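Local coordinates for 3-methyladenine DNA glycosylase (Helicobacter pylori, PDB 1PU6), which excises alkylated bases such as 3-methyladenine from DNA, the opening step of base excision repair, at residues K18-P21 with A22-P26; D107-S110 with F111-K115; D135-L138 with C139-A143. One frame throughout, in Å; residues are numbered along the deposited sequence.

Contact 1 (K18-P21 with A22-P26); sequences KNAP and AWWWP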
ATOM      1  N   LYS A  18     -15.521  -6.205   7.437  1.00 25.85           N
ATOM      2  CA  LYS A  18     -16.978  -5.905   7.372  1.00 27.50           C
ATOM      3  C   LYS A  18     -17.254  -4.431   7.024  1.00 29.84           C
ATOM      4  O   LYS A  18     -18.085  -4.149   6.152  1.00 30.79           O
ATOM      5  CB  LYS A  18     -17.728  -6.307   8.684  1.00 29.01           C
ATOM      6  N   ASN A  19     -16.534  -3.501   7.655  1.00 30.64           N
ATOM      7  CA  ASN A  19     -16.743  -2.074   7.365  1.00 32.97           C
ATOM      8  C   ASN A  19     -15.719  -1.413   6.422  1.00 31.67           C
ATOM      9  O   ASN A  19     -15.646  -0.172   6.355  1.00 33.85           O
ATOM     10  CB  ASN A  19     -16.813  -1.246   8.662  1.00 35.31           C
ATOM     11  CG  ASN A  19     -17.920  -1.700   9.593  1.00 39.31           C
ATOM     12  OD1 ASN A  19     -19.079  -1.949   9.165  1.00 44.76           O
ATOM     13  ND2 ASN A  19     -17.584  -1.829  10.882  1.00 43.45           N
ATOM     14  N   ALA A  20     -14.915  -2.210   5.717  1.00 28.05           N
ATOM     15  CA  ALA A  20     -13.852  -1.677   4.866  1.00 25.68           C
ATOM     16  C   ALA A  20     -14.281  -1.556   3.403  1.00 23.43           C
ATOM     17  O   ALA A  20     -15.179  -2.285   2.955  1.00 23.48           O
ATOM     18  CB  ALA A  20     -12.663  -2.640   4.937  1.00 24.86           C
ATOM     19  N   PRO A  21     -13.643  -0.659   2.646  1.00 21.99           N
ATOM     20  CA  PRO A  21     -13.903  -0.591   1.194  1.00 21.16           C
ATOM     21  C   PRO A  21     -13.341  -1.844   0.424  1.00 20.26           C
ATOM     22  O   PRO A  21     -12.647  -2.644   0.986  1.00 19.03           O
ATOM     23  CB  PRO A  21     -13.201   0.702   0.744  1.00 23.78           C
ATOM     24  CG  PRO A  21     -12.141   0.983   1.799  1.00 21.54           C
ATOM     25  CD  PRO A  21     -12.671   0.365   3.116  1.00 22.10           C
ATOM     26  N   ALA A  22     -13.742  -2.015  -0.830  1.00 20.21           N
ATOM     27  CA  ALA A  22     -13.543  -3.252  -1.604  1.00 18.64           C
ATOM     28  C   ALA A  22     -12.068  -3.704  -1.714  1.00 16.74           C
ATOM     29  O   ALA A  22     -11.790  -4.896  -1.769  1.00 16.51           O
ATOM     30  CB  ALA A  22     -14.055  -3.043  -3.028  1.00 20.15           C
ATOM     31  N   TRP A  23     -11.167  -2.738  -1.823  1.00 16.90           N
ATOM     32  CA  TRP A  23      -9.722  -3.060  -1.905  1.00 14.76           C
ATOM     33  C   TRP A  23      -8.992  -2.746  -0.572  1.00 16.15           C
ATOM     34  O   TRP A  23      -7.786  -2.655  -0.562  1.00 15.76           O
ATOM     35  CB  TRP A  23      -9.029  -2.289  -3.063  1.00 15.73           C
ATOM     36  CG  TRP A  23      -9.321  -2.854  -4.465  1.00 15.29           C
ATOM     37  CD1 TRP A  23     -10.549  -2.878  -5.142  1.00 18.65           C
ATOM     38  CD2 TRP A  23      -8.363  -3.423  -5.354  1.00 14.71           C
ATOM     39  NE1 TRP A  23     -10.375  -3.459  -6.377  1.00 18.33           N
ATOM     40  CE2 TRP A  23      -9.053  -3.822  -6.526  1.00 17.66           C
ATOM     41  CE3 TRP A  23      -6.978  -3.666  -5.254  1.00 16.73           C
ATOM     42  CZ2 TRP A  23      -8.393  -4.431  -7.626  1.00 18.30           C
ATOM     43  CZ3 TRP A  23      -6.296  -4.292  -6.343  1.00 17.83           C
ATOM     44  CH2 TRP A  23      -7.015  -4.668  -7.509  1.00 18.31           C
ATOM     45  N   TRP A  24      -9.771  -2.560   0.519  1.00 15.53           N
ATOM     46  CA  TRP A  24      -9.325  -2.262   1.894  1.00 14.97           C
ATOM     47  C   TRP A  24      -8.745  -0.851   2.051  1.00 14.80           C
ATOM     48  O   TRP A  24      -9.196  -0.069   2.918  1.00 16.36           O
ATOM     49  CB  TRP A  24      -8.355  -3.318   2.448  1.00 16.36           C
ATOM     50  CG  TRP A  24      -7.859  -2.974   3.846  1.00 17.00           C
ATOM     51  CD1 TRP A  24      -8.594  -2.985   5.023  1.00 16.38           C
ATOM     52  CD2 TRP A  24      -6.551  -2.556   4.195  1.00 14.44           C
ATOM     53  NE1 TRP A  24      -7.798  -2.592   6.069  1.00 17.51           N
ATOM     54  CE2 TRP A  24      -6.524  -2.354   5.594  1.00 17.64           C
ATOM     55  CE3 TRP A  24      -5.354  -2.397   3.473  1.00 15.59           C
ATOM     56  CZ2 TRP A  24      -5.356  -1.954   6.285  1.00 18.03           C
ATOM     57  CZ3 TRP A  24      -4.200  -2.004   4.159  1.00 17.78           C
ATOM     58  CH2 TRP A  24      -4.210  -1.815   5.561  1.00 18.65           C
ATOM     59  N   TRP A  25      -7.729  -0.532   1.234  1.00 13.77           N
ATOM     60  CA  TRP A  25      -7.077   0.801   1.346  1.00 14.13           C
ATOM     61  C   TRP A  25      -8.141   1.853   0.876  1.00 15.97           C
ATOM     62  O   TRP A  25      -8.725   1.692  -0.225  1.00 15.67           O
ATOM     63  CB  TRP A  25      -5.848   0.786   0.402  1.00 14.16           C
ATOM     64  CG  TRP A  25      -4.867   1.853   0.670  1.00 14.03           C
ATOM     65  CD1 TRP A  25      -5.023   3.202   0.497  1.00 15.01           C
ATOM     66  CD2 TRP A  25      -3.529   1.643   1.143  1.00 14.40           C
ATOM     67  NE1 TRP A  25      -3.852   3.848   0.847  1.00 17.71           N
ATOM     68  CE2 TRP A  25      -2.917   2.921   1.245  1.00 16.58           C
ATOM     69  CE3 TRP A  25      -2.795   0.495   1.534  1.00 15.61           C
ATOM     70  CZ2 TRP A  25      -1.597   3.093   1.711  1.00 16.92           C
ATOM     71  CZ3 TRP A  25      -1.465   0.655   1.995  1.00 14.10           C
ATOM     72  CH2 TRP A  25      -0.890   1.952   2.078  1.00 17.47           C
ATOM     73  N   PRO A  26      -8.389   2.921   1.648  1.00 16.45           N
ATOM     74  CA  PRO A  26      -9.338   3.959   1.200  1.00 17.68           C
ATOM     75  C   PRO A  26      -8.844   4.680  -0.066  1.00 17.85           C
ATOM     76  O   PRO A  26      -7.662   5.031  -0.177  1.00 18.45           O
ATOM     77  CB  PRO A  26      -9.457   4.944   2.393  1.00 18.76           C
ATOM     78  CG  PRO A  26      -8.422   4.549   3.333  1.00 21.93           C
ATOM     79  CD  PRO A  26      -7.759   3.222   2.949  1.00 17.12           C
TER
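Pro21 and Trp24 meet across a tight local turn, and the pyrrolidine ring of Pro21 lies against the carbonyl oxygen of Trp24. CB sits beside the peptide nitrogen of the next residue, a spacing fixed by the chain itself (Pro21 CB to Ala22 N, 3.2 Å). CG reaches further and sits 3.3 Å from Trp24 O, with Pro26 CA a looser neighbour. CD comes back past the same oxygen, 3.5 Å from Trp24 O, so two ring carbons lie against one carbonyl. The turn is closed by Trp24 N, which donates to Pro21 O at 2.9 Å; the donor stands above the plane of that carbonyl, 59° out of it. Trp24 itself has positive phi, and a weak bond from Trp25 N to Trp23 O spans it as a classic gamma turn. With its CG anti to the backbone N (chi1 178°), the Trp24 indole lies beside Ala20, whose CB meets its edge at CD1, 4.1 Å away. Glu208 accepts from the indole NE1, and a bound beta-mercaptoethanol, probably from the crystallisation liquor, rests about 3 Å from the side chain. Trp23 packs on helix 195-203, while Ala22 O takes bonds from Gln197 and Arg201. The motif is a type I beta turn, Pro21 to Trp24, in the loop joining helix 4-12 to helix 31-39 of this HhH-GPD glycosylase.

Contact 2 (D107-S110 with F111-K115); sequences DFQS and FENFK
Phe108 and Ser110 meet Asn113 and Phe114 in a helix-to-helix corner: helix 90-108 stops, Gln109 turns the chain with positive phi, and Ser110 serves as N-cap of helix 111-117, all inside the HhH-GPD region. The capping bond runs from Asn113 N to Ser110 OG, 3.0 Å and nearly straight at 162°. OG sits between the backbone N and the carbonyl carbon (chi1 62°), which brings it to the Asn113 N-H. The first helical turn starts with Phe114 N donating to Ser110 O at 3.0 Å. The two amides at the start of the helix, Phe111 N and Glu112 N, are both taken up by the carboxylate of Glu66 on helix 65-74, a negative charge that would probably suit the positive end of the helix dipole.

The aromatic side of the corner is buried. Phe108 and Phe114 form an offset edge-to-face pair, planes at 78° and centroids 5.7 Å apart, with the edge of Phe114 directed at the face of Phe108; their closest carbons are Phe108 CD2 and Phe114 CD1, 3.8 Å apart. Trp122 of helix 120-124 meets Phe108 edge-to-face as well and also touches Phe114. Asn113 then ties the new helix back to the end of the old one: its ND2 gives a hydrogen bond to Phe108 O, 3.0 Å long, and that oxygen lies close to the plane of the Asn113 amide.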
ATOM      1  N   ASP A 107       9.446   9.306 -17.085  1.00 16.44           N
ATOM      2  CA  ASP A 107       9.629   7.938 -17.631  1.00 16.80           C
ATOM      3  C   ASP A 107       8.369   7.312 -18.202  1.00 16.52           C
ATOM      4  O   ASP A 107       8.433   6.379 -19.066  1.00 18.85           O
ATOM      5  CB  ASP A 107      10.268   7.023 -16.586  1.00 16.94           C
ATOM      6  CG  ASP A 107      11.723   7.413 -16.316  1.00 19.96           C
ATOM      7  OD1 ASP A 107      12.278   6.897 -15.311  1.00 23.05           O
ATOM      8  OD2 ASP A 107      12.389   8.240 -17.054  1.00 25.09           O
ATOM      9  N   PHE A 108       7.223   7.758 -17.708  1.00 15.12           N
ATOM     10  CA  PHE A 108       5.948   7.159 -18.125  1.00 15.72           C
ATOM     11  C   PHE A 108       4.935   8.109 -18.753  1.00 17.18           C
ATOM     12  O   PHE A 108       3.911   7.656 -19.270  1.00 17.56           O
ATOM     13  CB  PHE A 108       5.290   6.473 -16.914  1.00 15.72           C
ATOM     14  CG  PHE A 108       6.154   5.415 -16.307  1.00 14.77           C
ATOM     15  CD1 PHE A 108       6.285   4.149 -16.922  1.00 17.55           C
ATOM     16  CD2 PHE A 108       6.847   5.660 -15.102  1.00 14.86           C
ATOM     17  CE1 PHE A 108       7.077   3.135 -16.359  1.00 17.98           C
ATOM     18  CE2 PHE A 108       7.687   4.652 -14.539  1.00 15.54           C
ATOM     19  CZ  PHE A 108       7.797   3.386 -15.158  1.00 15.36           C
ATOM     20  N   GLN A 109       5.179   9.419 -18.642  1.00 17.37           N
ATOM     21  CA  GLN A 109       4.354  10.477 -19.236  1.00 19.03           C
ATOM     22  C   GLN A 109       3.053  10.772 -18.501  1.00 18.40           C
ATOM     23  O   GLN A 109       2.599  11.933 -18.452  1.00 20.73           O
ATOM     24  CB  GLN A 109       4.157  10.289 -20.777  1.00 19.81           C
ATOM     25  CG  GLN A 109       5.477  10.427 -21.556  1.00 27.30           C
ATOM     26  CD  GLN A 109       6.398   9.187 -21.498  1.00 35.59           C
ATOM     27  OE1 GLN A 109       5.943   8.016 -21.665  1.00 38.07           O
ATOM     28  NE2 GLN A 109       7.707   9.440 -21.259  1.00 38.11           N
ATOM     29  N   SER A 110       2.414   9.734 -17.961  1.00 19.03           N
ATOM     30  CA  SER A 110       1.117   9.933 -17.287  1.00 18.00           C
ATOM     31  C   SER A 110       0.949   8.924 -16.179  1.00 17.27           C
ATOM     32  O   SER A 110       1.603   7.882 -16.186  1.00 16.77           O
ATOM     33  CB  SER A 110      -0.044   9.724 -18.305  1.00 20.29           C
ATOM     34  OG  SER A 110      -0.082   8.390 -18.840  1.00 20.21           O
ATOM     35  N   PHE A 111       0.082   9.257 -15.218  1.00 16.61           N
ATOM     36  CA  PHE A 111      -0.247   8.323 -14.158  1.00 16.10           C
ATOM     37  C   PHE A 111      -0.921   7.085 -14.775  1.00 16.46           C
ATOM     38  O   PHE A 111      -0.684   5.970 -14.330  1.00 16.44           O
ATOM     39  CB  PHE A 111      -1.167   8.988 -13.104  1.00 16.75           C
ATOM     40  CG  PHE A 111      -1.450   8.139 -11.927  1.00 19.42           C
ATOM     41  CD1 PHE A 111      -0.401   7.653 -11.126  1.00 21.17           C
ATOM     42  CD2 PHE A 111      -2.781   7.815 -11.583  1.00 21.27           C
ATOM     43  CE1 PHE A 111      -0.672   6.839 -10.006  1.00 20.12           C
ATOM     44  CE2 PHE A 111      -3.059   7.014 -10.450  1.00 21.68           C
ATOM     45  CZ  PHE A 111      -2.007   6.535  -9.664  1.00 19.75           C
ATOM     46  N   GLU A 112      -1.755   7.263 -15.800  1.00 17.61           N
ATOM     47  CA  GLU A 112      -2.418   6.104 -16.409  1.00 18.79           C
ATOM     48  C   GLU A 112      -1.399   5.121 -17.000  1.00 18.03           C
ATOM     49  O   GLU A 112      -1.505   3.912 -16.785  1.00 19.40           O
ATOM     50  CB  GLU A 112      -3.374   6.559 -17.536  1.00 19.63           C
ATOM     51  CG  GLU A 112      -4.102   5.405 -18.230  1.00 24.94           C
ATOM     52  CD  GLU A 112      -5.348   5.866 -18.989  0.50 28.77           C
ATOM     53  OE1 GLU A 112      -5.574   7.101 -19.082  0.50 30.04           O
ATOM     54  OE2 GLU A 112      -6.100   4.997 -19.508  0.50 31.94           O
ATOM     55  N   ASN A 113      -0.419   5.630 -17.754  1.00 16.98           N
ATOM     56  CA  ASN A 113       0.592   4.737 -18.315  1.00 16.78           C
ATOM     57  C   ASN A 113       1.476   4.139 -17.244  1.00 15.81           C
ATOM     58  O   ASN A 113       1.850   2.951 -17.341  1.00 17.26           O
ATOM     59  CB  ASN A 113       1.433   5.470 -19.368  1.00 17.53           C
ATOM     60  CG  ASN A 113       2.278   4.531 -20.204  1.00 17.82           C
ATOM     61  OD1 ASN A 113       1.766   3.528 -20.799  1.00 21.85           O
ATOM     62  ND2 ASN A 113       3.581   4.840 -20.290  1.00 23.53           N
ATOM     63  N   PHE A 114       1.790   4.932 -16.218  1.00 15.74           N
ATOM     64  CA  PHE A 114       2.574   4.432 -15.075  1.00 14.80           C
ATOM     65  C   PHE A 114       1.915   3.177 -14.486  1.00 14.94           C
ATOM     66  O   PHE A 114       2.590   2.188 -14.187  1.00 14.33           O
ATOM     67  CB  PHE A 114       2.673   5.570 -13.995  1.00 13.65           C
ATOM     68  CG  PHE A 114       3.119   5.117 -12.611  1.00 13.22           C
ATOM     69  CD1 PHE A 114       4.487   5.019 -12.259  1.00 13.67           C
ATOM     70  CD2 PHE A 114       2.154   4.905 -11.605  1.00 14.82           C
ATOM     71  CE1 PHE A 114       4.878   4.654 -10.935  1.00 13.09           C
ATOM     72  CE2 PHE A 114       2.521   4.512 -10.293  1.00 14.03           C
ATOM     73  CZ  PHE A 114       3.877   4.419  -9.948  1.00 13.04           C
ATOM     74  N   LYS A 115       0.595   3.215 -14.276  1.00 15.59           N
ATOM     75  CA  LYS A 115      -0.048   2.102 -13.611  1.00 16.90           C
ATOM     76  C   LYS A 115       0.104   0.840 -14.459  1.00 17.79           C
ATOM     77  O   LYS A 115       0.176  -0.233 -13.913  1.00 18.56           O
ATOM     78  CB  LYS A 115      -1.558   2.355 -13.374  1.00 17.63           C
ATOM     79  CG  LYS A 115      -1.870   3.387 -12.310  1.00 19.14           C
ATOM     80  CD  LYS A 115      -3.388   3.509 -12.017  1.00 25.19           C
ATOM     81  CE  LYS A 115      -4.049   4.472 -12.906  1.00 30.34           C
ATOM     82  NZ  LYS A 115      -5.561   4.506 -12.655  1.00 31.41           N
TER

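Contact 3 (D135-L138 with C139-A143); sequences DAIL and CYACA. Unlike the reference sequence in segment 139-143: Ala141 (reference Val).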
ATOM      1  N   ASP A 135       5.721  -1.940  -2.841  1.00 11.77           N
ATOM      2  CA  ASP A 135       4.680  -2.984  -3.079  1.00 12.57           C
ATOM      3  C   ASP A 135       3.266  -2.460  -2.838  1.00 12.35           C
ATOM      4  O   ASP A 135       2.301  -2.878  -3.536  1.00 12.45           O
ATOM      5  CB  ASP A 135       4.976  -4.167  -2.205  1.00 12.76           C
ATOM      6  CG  ASP A 135       6.165  -4.968  -2.720  1.00 15.74           C
ATOM      7  OD1 ASP A 135       6.743  -5.767  -1.946  1.00 17.15           O
ATOM      8  OD2 ASP A 135       6.643  -4.796  -3.877  1.00 17.65           O
ATOM      9  N   ALA A 136       3.109  -1.561  -1.862  1.00 11.89           N
ATOM     10  CA  ALA A 136       1.776  -0.975  -1.616  1.00 11.69           C
ATOM     11  C   ALA A 136       1.336  -0.122  -2.811  1.00 12.16           C
ATOM     12  O   ALA A 136       0.148  -0.115  -3.196  1.00 12.60           O
ATOM     13  CB  ALA A 136       1.769  -0.143  -0.306  1.00 12.90           C
ATOM     14  N   ILE A 137       2.294   0.578  -3.445  1.00 12.18           N
ATOM     15  CA  ILE A 137       1.947   1.299  -4.674  1.00 11.76           C
ATOM     16  C   ILE A 137       1.524   0.284  -5.767  1.00 11.69           C
ATOM     17  O   ILE A 137       0.492   0.448  -6.457  1.00 12.03           O
ATOM     18  CB  ILE A 137       3.167   2.157  -5.146  1.00 11.70           C
ATOM     19  CG1 ILE A 137       3.433   3.300  -4.147  1.00 11.35           C
ATOM     20  CG2 ILE A 137       2.946   2.670  -6.634  1.00 13.94           C
ATOM     21  CD1 ILE A 137       4.812   4.031  -4.361  1.00 14.22           C
ATOM     22  N   LEU A 138       2.337  -0.779  -5.969  1.00 11.83           N
ATOM     23  CA  LEU A 138       1.998  -1.767  -7.033  1.00 12.68           C
ATOM     24  C   LEU A 138       0.602  -2.420  -6.834  1.00 12.90           C
ATOM     25  O   LEU A 138      -0.201  -2.558  -7.807  1.00 14.25           O
ATOM     26  CB  LEU A 138       3.027  -2.897  -7.106  1.00 11.54           C
ATOM     27  CG  LEU A 138       4.377  -2.417  -7.633  1.00 12.50           C
ATOM     28  CD1 LEU A 138       5.468  -3.470  -7.432  1.00 17.41           C
ATOM     29  CD2 LEU A 138       4.367  -1.958  -9.099  1.00 14.61           C
ATOM     30  N   CYS A 139       0.307  -2.817  -5.603  1.00 13.69           N
ATOM     31  CA  CYS A 139      -0.995  -3.450  -5.334  1.00 13.78           C
ATOM     32  C   CYS A 139      -2.129  -2.439  -5.286  1.00 14.44           C
ATOM     33  O   CYS A 139      -3.094  -2.537  -6.063  1.00 14.77           O
ATOM     34  CB  CYS A 139      -0.926  -4.239  -3.972  1.00 15.06           C
ATOM     35  SG  CYS A 139      -2.471  -5.038  -3.605  1.00 16.05           S
ATOM     36  N   TYR A 140      -2.049  -1.465  -4.369  1.00 12.74           N
ATOM     37  CA  TYR A 140      -3.208  -0.625  -4.057  1.00 12.14           C
ATOM     38  C   TYR A 140      -3.375   0.597  -4.951  1.00 13.36           C
ATOM     39  O   TYR A 140      -4.449   1.202  -4.945  1.00 15.58           O
ATOM     40  CB  TYR A 140      -3.124  -0.131  -2.599  1.00 11.74           C
ATOM     41  CG  TYR A 140      -3.185  -1.296  -1.643  1.00 11.97           C
ATOM     42  CD1 TYR A 140      -4.451  -1.882  -1.313  1.00 12.06           C
ATOM     43  CD2 TYR A 140      -2.017  -1.756  -0.990  1.00 11.95           C
ATOM     44  CE1 TYR A 140      -4.563  -2.908  -0.374  1.00 12.75           C
ATOM     45  CE2 TYR A 140      -2.110  -2.822  -0.035  1.00 12.64           C
ATOM     46  CZ  TYR A 140      -3.386  -3.377   0.247  1.00 14.28           C
ATOM     47  OH  TYR A 140      -3.451  -4.419   1.133  1.00 15.24           O
ATOM     48  N   ALA A 141      -2.325   0.969  -5.684  1.00 13.87           N
ATOM     49  CA  ALA A 141      -2.488   2.010  -6.705  1.00 14.69           C
ATOM     50  C   ALA A 141      -2.561   1.430  -8.110  1.00 16.52           C
ATOM     51  O   ALA A 141      -3.294   1.976  -8.905  1.00 19.22           O
ATOM     52  CB  ALA A 141      -1.402   3.111  -6.625  1.00 15.79           C
ATOM     53  N   CYS A 142      -1.821   0.360  -8.419  1.00 15.21           N
ATOM     54  CA  CYS A 142      -1.706  -0.134  -9.828  1.00 14.53           C
ATOM     55  C   CYS A 142      -2.452  -1.444 -10.120  1.00 16.31           C
ATOM     56  O   CYS A 142      -2.458  -1.914 -11.285  1.00 17.26           O
ATOM     57  CB  CYS A 142      -0.226  -0.324 -10.219  1.00 15.64           C
ATOM     58  SG  CYS A 142       0.736   1.204  -9.961  1.00 17.19           S
ATOM     59  N   ALA A 143      -3.056  -2.035  -9.094  1.00 16.02           N
ATOM     60  CA  ALA A 143      -3.770  -3.310  -9.275  1.00 16.05           C
ATOM     61  C   ALA A 143      -2.919  -4.478  -9.791  1.00 16.34           C
ATOM     62  O   ALA A 143      -3.447  -5.351 -10.557  1.00 17.59           O
ATOM     63  CB  ALA A 143      -5.085  -3.107 -10.129  1.00 17.25           C
TER
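From Asp135 to Tyr140 the backbone keeps regular alpha-helical bonding, Cys139 N to Asp135 O at 2.9 Å and Tyr140 N to Ala136 O at 2.8 Å, but past this the last turn widens to a pi-type turn. This is the C-terminal end of helix 131-141, which fits the second helix of the helix-hairpin-helix motif that names the family, helix 120-124 being the first. Ile137 O marks the change: it receives Ala141 N at 3.0 Å, from above the carbonyl plane, and Cys142 N only weakly. Cys142 N also bonds weakly to Leu138 O, so its N-H is shared, and Ala143 then leaves the helix with positive phi.

Side chains leave this end on different faces. Ile137 CG2 makes the loose contacts to the last turn, 4.3 Å from Cys142 SG, and the side chain packs on Leu34, Ala37 and Val38 of helix 31-39. Asp135 is buried, and its OD1 takes a salt bridge from Arg120 and hydrogen bonds from Tyr167 and Gln171. The tyrosine lies alongside the preceding turn, Ala136 CB being 4.2 Å from Tyr140 CD2, while Ala200 O takes up its OH. With Cys139 SG anti to the backbone N (chi1 -179°), the thiol swings toward the next residue, and the sulfur ends over the centre of the Tyr140 ring, 4.0 Å above its plane.

In the fold
Running from the N terminus, contact 1 closes a beta turn in the loop between helices 4-12 and 31-39, contact 2 closes the corner between helices 90-108 and 111-117, and contact 3 winds up the end of helix 131-141. Each is local and they come in series; none nests in or crosses another. Contact 3 is the middle piece. On one side its Tyr140 ring meets Trp25, with Trp23 O 3.2 Å from Tyr140 CE1 and the Trp23 indole against Ala143; on the other, Phe114 packs on Ile137 and Cys142. Contacts 1 and 2 do not touch, their nearest atoms being about 10 Å apart.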